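Local coordinates for RNA-binding protein RO60 (Deinococcus radiodurans, PDB 2NVO) that binds several small RNAs that accumulate during recovery from ultraviolet irradiation and contributes to the resistance of the bacterium to ultraviolet light, at residues A[107-110]-A[111-115]; A[66-69]-A[70-74]; A[80-83]-A[84-88]; A[42-45]-A[46-50]. All coordinates share one frame; numbering follows the deposited sequence.

Contact 1 of 4, residues A[107-110]-A[111-115]; sequences ALIA and KTAPN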
ATOM      1  N   ALA A 107      10.687  14.205  11.754  1.00 18.93           N
ATOM      2  CA  ALA A 107      12.101  14.487  11.912  1.00 20.01           C
ATOM      3  C   ALA A 107      12.389  15.975  11.785  1.00 22.83           C
ATOM      4  O   ALA A 107      13.133  16.529  12.596  1.00 25.55           O
ATOM      5  CB  ALA A 107      12.936  13.690  10.909  1.00 18.94           C
ATOM      6  N   LEU A 108      11.813  16.624  10.775  1.00 18.99           N
ATOM      7  CA  LEU A 108      12.070  18.045  10.532  1.00 21.70           C
ATOM      8  C   LEU A 108      11.664  18.896  11.733  1.00 24.60           C
ATOM      9  O   LEU A 108      12.414  19.765  12.176  1.00 26.18           O
ATOM     10  CB  LEU A 108      11.335  18.547   9.281  1.00 24.60           C
ATOM     11  CG  LEU A 108      11.820  18.105   7.902  1.00 23.33           C
ATOM     12  CD1 LEU A 108      10.772  18.422   6.830  1.00 22.64           C
ATOM     13  CD2 LEU A 108      13.153  18.766   7.568  1.00 25.93           C
ATOM     14  N   ILE A 109      10.462  18.654  12.238  1.00 23.86           N
ATOM     15  CA  ILE A 109       9.979  19.357  13.415  1.00 25.29           C
ATOM     16  C   ILE A 109      10.886  19.063  14.615  1.00 26.57           C
ATOM     17  O   ILE A 109      11.446  19.976  15.227  1.00 32.28           O
ATOM     18  CB  ILE A 109       8.533  18.958  13.747  1.00 25.07           C
ATOM     19  CG1 ILE A 109       7.610  19.206  12.550  1.00 23.41           C
ATOM     20  CG2 ILE A 109       8.040  19.723  14.981  1.00 29.56           C
ATOM     21  CD1 ILE A 109       6.198  18.657  12.752  1.00 26.21           C
ATOM     22  N   ALA A 110      11.049  17.783  14.924  1.00 23.37           N
ATOM     23  CA  ALA A 110      11.841  17.355  16.068  1.00 26.50           C
ATOM     24  C   ALA A 110      13.255  17.920  16.042  1.00 29.50           C
ATOM     25  O   ALA A 110      13.799  18.277  17.089  1.00 29.71           O
ATOM     26  CB  ALA A 110      11.880  15.827  16.154  1.00 21.29           C
ATOM     27  N   LYS A 111      13.843  18.010  14.853  1.00 24.05           N
ATOM     28  CA  LYS A 111      15.252  18.373  14.739  1.00 27.52           C
ATOM     29  C   LYS A 111      15.489  19.849  14.457  1.00 31.56           C
ATOM     30  O   LYS A 111      16.522  20.383  14.836  1.00 33.72           O
ATOM     31  CB  LYS A 111      15.955  17.543  13.661  1.00 24.28           C
ATOM     32  CG  LYS A 111      15.959  16.042  13.910  1.00 24.78           C
ATOM     33  CD  LYS A 111      16.798  15.648  15.108  1.00 24.43           C
ATOM     34  CE  LYS A 111      18.263  16.013  14.919  1.00 26.55           C
ATOM     35  NZ  LYS A 111      19.155  15.284  15.868  1.00 26.37           N
ATOM     36  N   THR A 112      14.553  20.509  13.785  1.00 29.62           N
ATOM     37  CA  THR A 112      14.817  21.865  13.314  1.00 31.37           C
ATOM     38  C   THR A 112      13.737  22.909  13.609  1.00 34.26           C
ATOM     39  O   THR A 112      13.857  24.058  13.180  1.00 33.29           O
ATOM     40  CB  THR A 112      15.142  21.889  11.803  1.00 32.81           C
ATOM     41  OG1 THR A 112      13.939  21.723  11.041  1.00 29.69           O
ATOM     42  CG2 THR A 112      16.142  20.795  11.449  1.00 30.59           C
ATOM     43  N   ALA A 113      12.688  22.531  14.331  1.00 29.13           N
ATOM     44  CA  ALA A 113      11.683  23.514  14.716  1.00 34.29           C
ATOM     45  C   ALA A 113      12.327  24.549  15.640  1.00 39.50           C
ATOM     46  O   ALA A 113      13.072  24.184  16.549  1.00 39.69           O
ATOM     47  CB  ALA A 113      10.504  22.843  15.404  1.00 35.09           C
ATOM     48  N   PRO A 114      12.051  25.842  15.401  1.00 37.95           N
ATOM     49  CA  PRO A 114      12.651  26.934  16.185  1.00 41.20           C
ATOM     50  C   PRO A 114      12.412  26.809  17.693  1.00 40.51           C
ATOM     51  O   PRO A 114      13.300  27.134  18.482  1.00 41.84           O
ATOM     52  CB  PRO A 114      11.945  28.181  15.646  1.00 41.74           C
ATOM     53  CG  PRO A 114      11.488  27.802  14.277  1.00 43.02           C
ATOM     54  CD  PRO A 114      11.164  26.343  14.336  1.00 37.20           C
ATOM     55  N   ASN A 115      11.237  26.334  18.085  1.00 43.53           N
ATOM     56  CA  ASN A 115      10.881  26.262  19.497  1.00 43.43           C
ATOM     57  C   ASN A 115      11.205  24.921  20.155  1.00 45.13           C
ATOM     58  O   ASN A 115      11.168  23.868  19.516  1.00 41.91           O
ATOM     59  CB  ASN A 115       9.404  26.600  19.686  1.00 43.14           C
ATOM     60  CG  ASN A 115       9.026  27.919  19.048  1.00 43.58           C
ATOM     61  OD1 ASN A 115       7.847  28.230  18.899  1.00 52.97           O
ATOM     62  ND2 ASN A 115      10.027  28.701  18.660  1.00 42.10           N
TER
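The carbonyl oxygen Leu108 O is gripped twice by Thr112, once through the backbone and once through the side chain. This turn lies in the C-terminal part of helix 100-112, within the HEAT-like helical repeats of the TROVE domain. Thr112 N donates to Leu108 O over 2.8 Å, the i to i+4 bond of an alpha helix. Thr112 OG1 donates to the same oxygen over 2.7 Å. The two donors come from opposite faces of the carbonyl plane, each tilted 30° from it. The hydroxyl can reach back because OG1 sits between the backbone N and the carbonyl carbon (chi1 76°).

One residue to either side, the backbone bonds continue. Lys111 N donates to Ala107 O at 2.8 Å, and Ala113 N donates to Ile109 O at 3.0 Å. The chain runs on into the loop at Pro114. The lysine chain folds at chi2 and chi3 and leads away from this turn. Its NZ is bonded to Gly148 O and Thr153 OG1, beyond helix 133-143. Helix 116-129 covers Ala110 through Ala122 and Trp123, and Thr112 O accepts a bond from Gln77 NE2. On the side facing helix 80-93, the methyl branch of Ile109, anti to the backbone N, meets the next turn: Ile109 CG2 lies 4.0 Å from Ala113 CB.

Contact 2 of 4, residues A[66-69]-A[70-74]; sequences VQAT and DFVRE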
ATOM      1  N   VAL A  66      10.217  10.151  -0.764  1.00 27.52           N
ATOM      2  CA  VAL A  66       9.744  11.452  -0.350  1.00 23.88           C
ATOM      3  C   VAL A  66      10.937  12.348  -0.021  1.00 26.48           C
ATOM      4  O   VAL A  66      11.895  11.937   0.633  1.00 22.92           O
ATOM      5  CB  VAL A  66       8.801  11.356   0.861  1.00 22.23           C
ATOM      6  CG1 VAL A  66       9.571  10.884   2.086  1.00 23.74           C
ATOM      7  CG2 VAL A  66       8.120  12.698   1.117  1.00 17.59           C
ATOM      8  N   GLN A  67      10.883  13.572  -0.523  1.00 26.44           N
ATOM      9  CA  GLN A  67      11.840  14.591  -0.160  1.00 23.69           C
ATOM     10  C   GLN A  67      11.036  15.791   0.285  1.00 25.63           C
ATOM     11  O   GLN A  67       9.971  16.056  -0.270  1.00 26.10           O
ATOM     12  CB  GLN A  67      12.697  14.960  -1.362  1.00 28.88           C
ATOM     13  CG  GLN A  67      13.701  13.893  -1.757  1.00 28.43           C
ATOM     14  CD  GLN A  67      14.709  14.419  -2.746  1.00 34.23           C
ATOM     15  OE1 GLN A  67      14.712  14.028  -3.913  1.00 33.28           O
ATOM     16  NE2 GLN A  67      15.568  15.331  -2.290  1.00 34.58           N
ATOM     17  N   ALA A  68      11.525  16.505   1.292  1.00 25.01           N
ATOM     18  CA  ALA A  68      10.853  17.721   1.749  1.00 28.13           C
ATOM     19  C   ALA A  68      11.025  18.848   0.734  1.00 25.80           C
ATOM     20  O   ALA A  68      12.124  19.099   0.262  1.00 31.69           O
ATOM     21  CB  ALA A  68      11.389  18.137   3.111  1.00 27.22           C
ATOM     22  N   THR A  69       9.938  19.519   0.381  1.00 25.82           N
ATOM     23  CA  THR A  69      10.033  20.655  -0.520  1.00 26.00           C
ATOM     24  C   THR A  69      10.141  21.944   0.285  1.00 24.47           C
ATOM     25  O   THR A  69      10.030  21.932   1.508  1.00 23.63           O
ATOM     26  CB  THR A  69       8.819  20.750  -1.461  1.00 27.69           C
ATOM     27  OG1 THR A  69       7.624  20.900  -0.685  1.00 27.00           O
ATOM     28  CG2 THR A  69       8.715  19.506  -2.337  1.00 29.23           C
ATOM     29  N   ASP A  70      10.343  23.058  -0.407  1.00 26.93           N
ATOM     30  CA  ASP A  70      10.487  24.347   0.266  1.00 26.51           C
ATOM     31  C   ASP A  70       9.263  24.678   1.099  1.00 28.68           C
ATOM     32  O   ASP A  70       9.385  25.127   2.244  1.00 27.03           O
ATOM     33  CB  ASP A  70      10.774  25.465  -0.738  1.00 25.36           C
ATOM     34  CG  ASP A  70      12.105  25.290  -1.432  1.00 29.08           C
ATOM     35  OD1 ASP A  70      12.843  24.354  -1.072  1.00 29.34           O
ATOM     36  OD2 ASP A  70      12.418  26.085  -2.344  1.00 32.77           O
ATOM     37  N   PHE A  71       8.075  24.445   0.544  1.00 25.27           N
ATOM     38  CA  PHE A  71       6.872  24.748   1.295  1.00 27.78           C
ATOM     39  C   PHE A  71       6.851  23.998   2.615  1.00 28.39           C
ATOM     40  O   PHE A  71       6.426  24.533   3.642  1.00 28.62           O
ATOM     41  CB  PHE A  71       5.596  24.421   0.528  1.00 28.51           C
ATOM     42  CG  PHE A  71       4.409  24.293   1.421  1.00 30.25           C
ATOM     43  CD1 PHE A  71       3.698  25.415   1.807  1.00 33.01           C
ATOM     44  CD2 PHE A  71       4.035  23.062   1.930  1.00 28.86           C
ATOM     45  CE1 PHE A  71       2.619  25.307   2.662  1.00 32.95           C
ATOM     46  CE2 PHE A  71       2.959  22.950   2.783  1.00 31.20           C
ATOM     47  CZ  PHE A  71       2.249  24.078   3.152  1.00 32.78           C
ATOM     48  N   VAL A  72       7.297  22.748   2.582  1.00 24.93           N
ATOM     49  CA  VAL A  72       7.274  21.914   3.773  1.00 27.15           C
ATOM     50  C   VAL A  72       8.246  22.405   4.854  1.00 26.36           C
ATOM     51  O   VAL A  72       7.903  22.450   6.038  1.00 28.62           O
ATOM     52  CB  VAL A  72       7.553  20.437   3.422  1.00 25.24           C
ATOM     53  CG1 VAL A  72       7.664  19.596   4.676  1.00 23.19           C
ATOM     54  CG2 VAL A  72       6.463  19.906   2.506  1.00 27.50           C
ATOM     55  N   ARG A  73       9.459  22.760   4.455  1.00 27.43           N
ATOM     56  CA  ARG A  73      10.440  23.261   5.418  1.00 30.10           C
ATOM     57  C   ARG A  73       9.982  24.596   5.992  1.00 30.37           C
ATOM     58  O   ARG A  73       9.947  24.789   7.208  1.00 29.87           O
ATOM     59  CB  ARG A  73      11.808  23.413   4.760  1.00 28.40           C
ATOM     60  CG  ARG A  73      12.486  22.090   4.466  1.00 30.26           C
ATOM     61  CD  ARG A  73      13.784  22.294   3.724  1.00 31.74           C
ATOM     62  NE  ARG A  73      13.556  22.649   2.331  1.00 31.77           N
ATOM     63  CZ  ARG A  73      13.572  21.770   1.333  1.00 33.61           C
ATOM     64  NH1 ARG A  73      13.814  20.486   1.584  1.00 33.99           N
ATOM     65  NH2 ARG A  73      13.346  22.168   0.087  1.00 29.95           N
ATOM     66  N   GLU A  74       9.625  25.504   5.092  1.00 30.52           N
ATOM     67  CA  GLU A  74       9.119  26.826   5.446  1.00 33.97           C
ATOM     68  C   GLU A  74       7.959  26.749   6.430  1.00 34.85           C
ATOM     69  O   GLU A  74       7.853  27.564   7.341  1.00 36.14           O
ATOM     70  CB  GLU A  74       8.684  27.556   4.176  1.00 34.06           C
ATOM     71  CG  GLU A  74       7.495  28.496   4.346  1.00 38.01           C
ATOM     72  CD  GLU A  74       6.613  28.525   3.102  1.00 42.80           C
ATOM     73  OE1 GLU A  74       5.729  27.646   2.978  1.00 37.31           O
ATOM     74  OE2 GLU A  74       6.805  29.423   2.250  1.00 52.99           O
TER
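Thr69 and Ala68 meet the first turn of helix 70-78, where Arg73 folds back over the backbone that leads into it. Thr69 holds the N-cap position. Its carbonyl accepts from Arg73 N, with Thr69 O and Arg73 N 3.1 Å apart and the N-H close to straight at 163°. The guanidinium of Arg73 lies over the same peptide, with Thr69 O 3.5 Å above the plane and over its centre. A bend at chi3 (-75°) brings the group back there. From this position Arg73 NH1 makes a weak bond to Ala68 O at 2.6 Å. Arg73 NH2 also forms a salt bridge with Asp70 OD1 at 2.5 Å, and the carboxylate oxygen lies in the guanidinium plane. This pairing probably helps to fix the rotation of the arginine.

The side chains of Thr69 and Val72 cross at about a right angle, and Thr69 OG1 comes to 3.5 Å from Val72 CG2. The hydroxyl is bonded to Asp53 OD2. Ala68 CB packs on Val72 CG1 at 4.3 Å. The turn lies at the surface and joins the loop after strand 56-59 to helix 70-78. Ala68 also rests on Leu104 and Leu108 of helix 100-112, while Val72 meets Phe47 of helix 40-50.

Contact 3 of 4, residues A[80-83]-A[84-88]; sequences AALA and LRVTL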
ATOM      1  N   ALA A  80       5.531  25.077  13.391  1.00 38.54           N
ATOM      2  CA  ALA A  80       5.830  23.682  13.697  1.00 36.31           C
ATOM      3  C   ALA A  80       4.697  23.010  14.470  1.00 35.18           C
ATOM      4  O   ALA A  80       4.500  21.795  14.372  1.00 34.83           O
ATOM      5  CB  ALA A  80       7.134  23.577  14.469  1.00 33.09           C
ATOM      6  N   ALA A  81       3.948  23.796  15.237  1.00 35.72           N
ATOM      7  CA  ALA A  81       2.871  23.241  16.051  1.00 34.50           C
ATOM      8  C   ALA A  81       1.738  22.669  15.202  1.00 31.38           C
ATOM      9  O   ALA A  81       1.199  21.606  15.505  1.00 33.24           O
ATOM     10  CB  ALA A  81       2.338  24.287  17.037  1.00 36.42           C
ATOM     11  N   LEU A  82       1.361  23.371  14.143  1.00 35.33           N
ATOM     12  CA  LEU A  82       0.286  22.865  13.305  1.00 36.29           C
ATOM     13  C   LEU A  82       0.824  21.766  12.384  1.00 32.26           C
ATOM     14  O   LEU A  82       0.133  20.789  12.107  1.00 31.58           O
ATOM     15  CB  LEU A  82      -0.414  23.989  12.529  1.00 36.40           C
ATOM     16  CG  LEU A  82      -0.308  24.102  11.008  1.00 38.89           C
ATOM     17  CD1 LEU A  82      -1.648  24.468  10.418  1.00 38.26           C
ATOM     18  CD2 LEU A  82       0.740  25.114  10.600  1.00 38.94           C
ATOM     19  N   ALA A  83       2.066  21.926  11.931  1.00 34.54           N
ATOM     20  CA  ALA A  83       2.739  20.880  11.169  1.00 32.66           C
ATOM     21  C   ALA A  83       2.610  19.571  11.933  1.00 29.51           C
ATOM     22  O   ALA A  83       2.292  18.534  11.363  1.00 27.16           O
ATOM     23  CB  ALA A  83       4.202  21.232  10.956  1.00 29.51           C
ATOM     24  N   LEU A  84       2.826  19.642  13.243  1.00 32.04           N
ATOM     25  CA  LEU A  84       2.780  18.472  14.109  1.00 28.34           C
ATOM     26  C   LEU A  84       1.352  17.958  14.303  1.00 31.27           C
ATOM     27  O   LEU A  84       1.121  16.749  14.320  1.00 27.28           O
ATOM     28  CB  LEU A  84       3.375  18.820  15.467  1.00 31.63           C
ATOM     29  CG  LEU A  84       4.270  17.810  16.187  1.00 31.29           C
ATOM     30  CD1 LEU A  84       4.144  17.996  17.696  1.00 31.45           C
ATOM     31  CD2 LEU A  84       3.949  16.381  15.801  1.00 27.60           C
ATOM     32  N   ARG A  85       0.400  18.870  14.478  1.00 30.84           N
ATOM     33  CA  ARG A  85      -0.989  18.466  14.667  1.00 32.55           C
ATOM     34  C   ARG A  85      -1.531  17.805  13.399  1.00 29.26           C
ATOM     35  O   ARG A  85      -2.189  16.768  13.463  1.00 29.94           O
ATOM     36  CB  ARG A  85      -1.859  19.662  15.073  1.00 35.42           C
ATOM     37  CG  ARG A  85      -3.346  19.489  14.768  1.00 38.39           C
ATOM     38  CD  ARG A  85      -4.176  20.660  15.301  1.00 39.40           C
ATOM     39  NE  ARG A  85      -3.532  21.950  15.061  1.00 38.45           N
ATOM     40  CZ  ARG A  85      -3.785  22.734  14.016  1.00 41.11           C
ATOM     41  NH1 ARG A  85      -4.678  22.364  13.104  1.00 44.90           N
ATOM     42  NH2 ARG A  85      -3.144  23.890  13.883  1.00 41.96           N
ATOM     43  N   VAL A  86      -1.244  18.418  12.254  1.00 29.69           N
ATOM     44  CA  VAL A  86      -1.610  17.866  10.954  1.00 28.65           C
ATOM     45  C   VAL A  86      -1.018  16.460  10.791  1.00 29.18           C
ATOM     46  O   VAL A  86      -1.703  15.522  10.379  1.00 30.06           O
ATOM     47  CB  VAL A  86      -1.133  18.793   9.805  1.00 31.10           C
ATOM     48  CG1 VAL A  86      -1.452  18.189   8.446  1.00 30.33           C
ATOM     49  CG2 VAL A  86      -1.761  20.175   9.935  1.00 33.06           C
ATOM     50  N   THR A  87       0.252  16.314  11.147  1.00 26.26           N
ATOM     51  CA  THR A  87       0.945  15.038  11.012  1.00 25.29           C
ATOM     52  C   THR A  87       0.338  13.945  11.880  1.00 26.59           C
ATOM     53  O   THR A  87       0.171  12.817  11.427  1.00 24.61           O
ATOM     54  CB  THR A  87       2.462  15.183  11.281  1.00 19.00           C
ATOM     55  OG1 THR A  87       3.026  16.013  10.276  1.00 21.45           O
ATOM     56  CG2 THR A  87       3.165  13.839  11.243  1.00 22.33           C
ATOM     57  N   LEU A  88      -0.016  14.271  13.119  1.00 27.71           N
ATOM     58  CA  LEU A  88      -0.637  13.269  13.977  1.00 27.80           C
ATOM     59  C   LEU A  88      -2.032  12.880  13.482  1.00 28.19           C
ATOM     60  O   LEU A  88      -2.397  11.704  13.508  1.00 28.13           O
ATOM     61  CB  LEU A  88      -0.669  13.733  15.437  1.00 32.43           C
ATOM     62  CG  LEU A  88       0.590  13.396  16.249  1.00 29.87           C
ATOM     63  CD1 LEU A  88       1.844  13.824  15.509  1.00 30.28           C
ATOM     64  CD2 LEU A  88       0.529  14.051  17.623  1.00 33.65           C
TER
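Within helix 80-93 of the TROVE domain, this is a mostly buried turn-to-turn contact between residues three and four apart. Four successive backbone N-H groups, from Leu84 to Thr87, bond to the carbonyls of Ala80 to Ala83. Val86 N to Leu82 O is the straightest of them, 2.7 Å long with an N-H angle of 172°.

Ala83 O takes a second bond. Thr87 N reaches it at 3.0 Å and Thr87 OG1 at 2.8 Å, from opposite faces of the carbonyl plane. The hydroxyl lies beside the backbone N and anti to the carbonyl carbon (chi1 -65°), which points it back up the helix. A buried polar side chain thus finds its acceptor within its own helix.

On the exposed flank, the Arg85 chain bends at chi3 (42°) and comes back along Leu82. The two side chains cross obliquely. Leu82 and Val86 form an apolar pair on a neighbouring flank, with Leu82 CD1 4.3 Å from Val86 CG2. The surroundings differ from one side to the next. Val86 and Thr87 meet helix 40-50 through Leu44, Thr45 and Leu48, whereas Ala83 and Leu84 meet Ile109 of helix 100-112. Leu84 also touches Ala121 of helix 116-129. One helix packed by several others, with Ala80 and Ala83 on the side of helix 100-112, fits the stacked helical HEAT-like repeats that build the TROVE horseshoe.

Contact 4 of 4, residues A[42-45]-A[46-50]; sequences SRLT and RFLVL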
ATOM      1  N   SER A  42      -4.211  21.777   4.539  1.00 35.71           N
ATOM      2  CA  SER A  42      -4.597  20.942   3.413  1.00 34.47           C
ATOM      3  C   SER A  42      -3.406  20.589   2.547  1.00 28.61           C
ATOM      4  O   SER A  42      -3.311  19.476   2.038  1.00 27.11           O
ATOM      5  CB  SER A  42      -5.660  21.641   2.566  1.00 34.56           C
ATOM      6  OG  SER A  42      -6.873  21.746   3.284  1.00 40.41           O
ATOM      7  N   ARG A  43      -2.510  21.552   2.365  1.00 29.19           N
ATOM      8  CA  ARG A  43      -1.351  21.343   1.516  1.00 31.03           C
ATOM      9  C   ARG A  43      -0.392  20.352   2.165  1.00 25.40           C
ATOM     10  O   ARG A  43       0.194  19.516   1.490  1.00 24.80           O
ATOM     11  CB  ARG A  43      -0.642  22.664   1.214  1.00 28.98           C
ATOM     12  CG  ARG A  43       0.362  22.548   0.082  1.00 32.34           C
ATOM     13  CD  ARG A  43       1.026  23.878  -0.243  1.00 30.64           C
ATOM     14  NE  ARG A  43       2.109  23.718  -1.211  1.00 28.89           N
ATOM     15  CZ  ARG A  43       2.737  24.735  -1.798  1.00 31.39           C
ATOM     16  NH1 ARG A  43       2.385  25.983  -1.517  1.00 32.13           N
ATOM     17  NH2 ARG A  43       3.712  24.507  -2.665  1.00 31.87           N
ATOM     18  N   LEU A  44      -0.236  20.449   3.478  1.00 25.58           N
ATOM     19  CA  LEU A  44       0.620  19.521   4.206  1.00 25.50           C
ATOM     20  C   LEU A  44       0.001  18.125   4.245  1.00 23.20           C
ATOM     21  O   LEU A  44       0.710  17.130   4.118  1.00 20.64           O
ATOM     22  CB  LEU A  44       0.890  20.014   5.631  1.00 26.36           C
ATOM     23  CG  LEU A  44       1.746  19.077   6.490  1.00 27.07           C
ATOM     24  CD1 LEU A  44       3.165  18.992   5.927  1.00 25.03           C
ATOM     25  CD2 LEU A  44       1.773  19.515   7.944  1.00 27.43           C
ATOM     26  N   THR A  45      -1.318  18.048   4.420  1.00 21.99           N
ATOM     27  CA  THR A  45      -1.981  16.748   4.445  1.00 22.47           C
ATOM     28  C   THR A  45      -1.769  16.039   3.103  1.00 18.11           C
ATOM     29  O   THR A  45      -1.499  14.834   3.056  1.00 16.65           O
ATOM     30  CB  THR A  45      -3.499  16.862   4.751  1.00 24.46           C
ATOM     31  OG1 THR A  45      -3.693  17.194   6.132  1.00 23.89           O
ATOM     32  CG2 THR A  45      -4.197  15.544   4.481  1.00 22.55           C
ATOM     33  N   ARG A  46      -1.872  16.791   2.016  1.00 17.35           N
ATOM     34  CA  ARG A  46      -1.669  16.194   0.701  1.00 20.15           C
ATOM     35  C   ARG A  46      -0.262  15.628   0.569  1.00 17.57           C
ATOM     36  O   ARG A  46      -0.069  14.542   0.048  1.00 16.39           O
ATOM     37  CB  ARG A  46      -1.941  17.185  -0.425  1.00 19.55           C
ATOM     38  CG  ARG A  46      -1.835  16.540  -1.810  1.00 19.45           C
ATOM     39  CD  ARG A  46      -2.426  17.428  -2.900  1.00 24.22           C
ATOM     40  NE  ARG A  46      -3.879  17.484  -2.802  1.00 26.01           N
ATOM     41  CZ  ARG A  46      -4.680  17.973  -3.744  1.00 25.31           C
ATOM     42  NH1 ARG A  46      -4.165  18.459  -4.866  1.00 25.78           N
ATOM     43  NH2 ARG A  46      -6.001  17.975  -3.561  1.00 26.08           N
ATOM     44  N   PHE A  47       0.722  16.380   1.043  1.00 17.23           N
ATOM     45  CA  PHE A  47       2.095  15.914   1.013  1.00 18.31           C
ATOM     46  C   PHE A  47       2.270  14.656   1.867  1.00 15.35           C
ATOM     47  O   PHE A  47       2.999  13.731   1.500  1.00 16.72           O
ATOM     48  CB  PHE A  47       3.037  17.024   1.479  1.00 16.85           C
ATOM     49  CG  PHE A  47       4.447  16.569   1.678  1.00 17.59           C
ATOM     50  CD1 PHE A  47       5.362  16.626   0.636  1.00 19.96           C
ATOM     51  CD2 PHE A  47       4.861  16.085   2.907  1.00 17.63           C
ATOM     52  CE1 PHE A  47       6.673  16.191   0.819  1.00 19.58           C
ATOM     53  CE2 PHE A  47       6.166  15.651   3.091  1.00 17.24           C
ATOM     54  CZ  PHE A  47       7.066  15.713   2.049  1.00 18.10           C
ATOM     55  N   LEU A  48       1.609  14.627   3.014  1.00 12.46           N
ATOM     56  CA  LEU A  48       1.683  13.478   3.916  1.00 14.04           C
ATOM     57  C   LEU A  48       1.081  12.201   3.335  1.00 14.83           C
ATOM     58  O   LEU A  48       1.578  11.111   3.581  1.00 13.75           O
ATOM     59  CB  LEU A  48       0.996  13.803   5.237  1.00 16.51           C
ATOM     60  CG  LEU A  48       1.733  14.820   6.101  1.00 17.99           C
ATOM     61  CD1 LEU A  48       0.855  15.268   7.259  1.00 19.87           C
ATOM     62  CD2 LEU A  48       3.031  14.199   6.610  1.00 17.76           C
ATOM     63  N   VAL A  49       0.010  12.335   2.563  1.00 15.52           N
ATOM     64  CA  VAL A  49      -0.636  11.164   1.974  1.00 15.64           C
ATOM     65  C   VAL A  49       0.035  10.704   0.690  1.00 15.88           C
ATOM     66  O   VAL A  49       0.316   9.524   0.519  1.00 17.62           O
ATOM     67  CB  VAL A  49      -2.132  11.421   1.672  1.00 20.62           C
ATOM     68  CG1 VAL A  49      -2.720  10.276   0.829  1.00 17.62           C
ATOM     69  CG2 VAL A  49      -2.904  11.602   2.954  1.00 19.93           C
ATOM     70  N   LEU A  50       0.269  11.637  -0.223  1.00 15.69           N
ATOM     71  CA  LEU A  50       0.809  11.294  -1.532  1.00 17.20           C
ATOM     72  C   LEU A  50       2.322  11.145  -1.504  1.00 16.81           C
ATOM     73  O   LEU A  50       2.877  10.382  -2.274  1.00 17.67           O
ATOM     74  CB  LEU A  50       0.425  12.351  -2.567  1.00 17.41           C
ATOM     75  CG  LEU A  50      -1.077  12.548  -2.765  1.00 16.15           C
ATOM     76  CD1 LEU A  50      -1.345  13.552  -3.879  1.00 16.71           C
ATOM     77  CD2 LEU A  50      -1.735  11.222  -3.054  1.00 16.04           C
TER
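Ser42 meets Arg46 through the backbone, with Ser42 O accepting from Arg46 N at 3.0 Å. The contact is one continuous run of helix 40-50, the first modelled helix of the TROVE domain, whose HEAT-like repeats form a horseshoe. Arg46 carries its polar end away from this turn. Its NH2 bonds to Arg510 O and Val534 O, in the C-terminal part of the chain, so this helix lies at the junction with the VWFA-like domain that closes the ring.

Next, Arg43 O accepts from Phe47 N at 3.2 Å. The arginine side chain is fully extended. Arg43 NE forms a salt bridge with Asp53, and the group also makes a cation-pi contact with Phe71.

Leu44 O bonds to Leu48 N at 2.9 Å, and the same oxygen lies at the edge of the Phe47 ring, near its plane. Leu44 also holds the main apolar contact of the turn. Its CG is anti to the backbone N (chi1 178°), while Leu48 CG lies beside its own backbone N (chi1 -70°). Leu44 CG and Leu48 CD1 then come within 4.0 Å. Leu48 also reaches Val90 of helix 80-93.

Thr45 closes the segment. Its hydroxyl turns back to Glu41 O. Its carbonyl faces forward: Thr45 O accepts from Val49 N at 3.0 Å, and Val49 CG2 lies 3.5 Å from that same oxygen.

Overall arrangement
Along the chain the order is contact 4, contact 2, contact 3, contact 1, all within the first part of the TROVE domain. They involve helices 40-50, 70-78, 80-93 and 100-112 and the loops at 66-69 and 113-115. Contact 3 occupies a middle place: its centre is about 12 Å from that of contact 4 and about 11 Å from that of contact 1, and it touches both. Contacts 1 and 4 do not touch, with centres about 18 Å apart. Contact 2 touches both of these, but not contact 3. The four lie in one packed region of the horseshoe, with contact 4 at the junction to the VWFA-like domain.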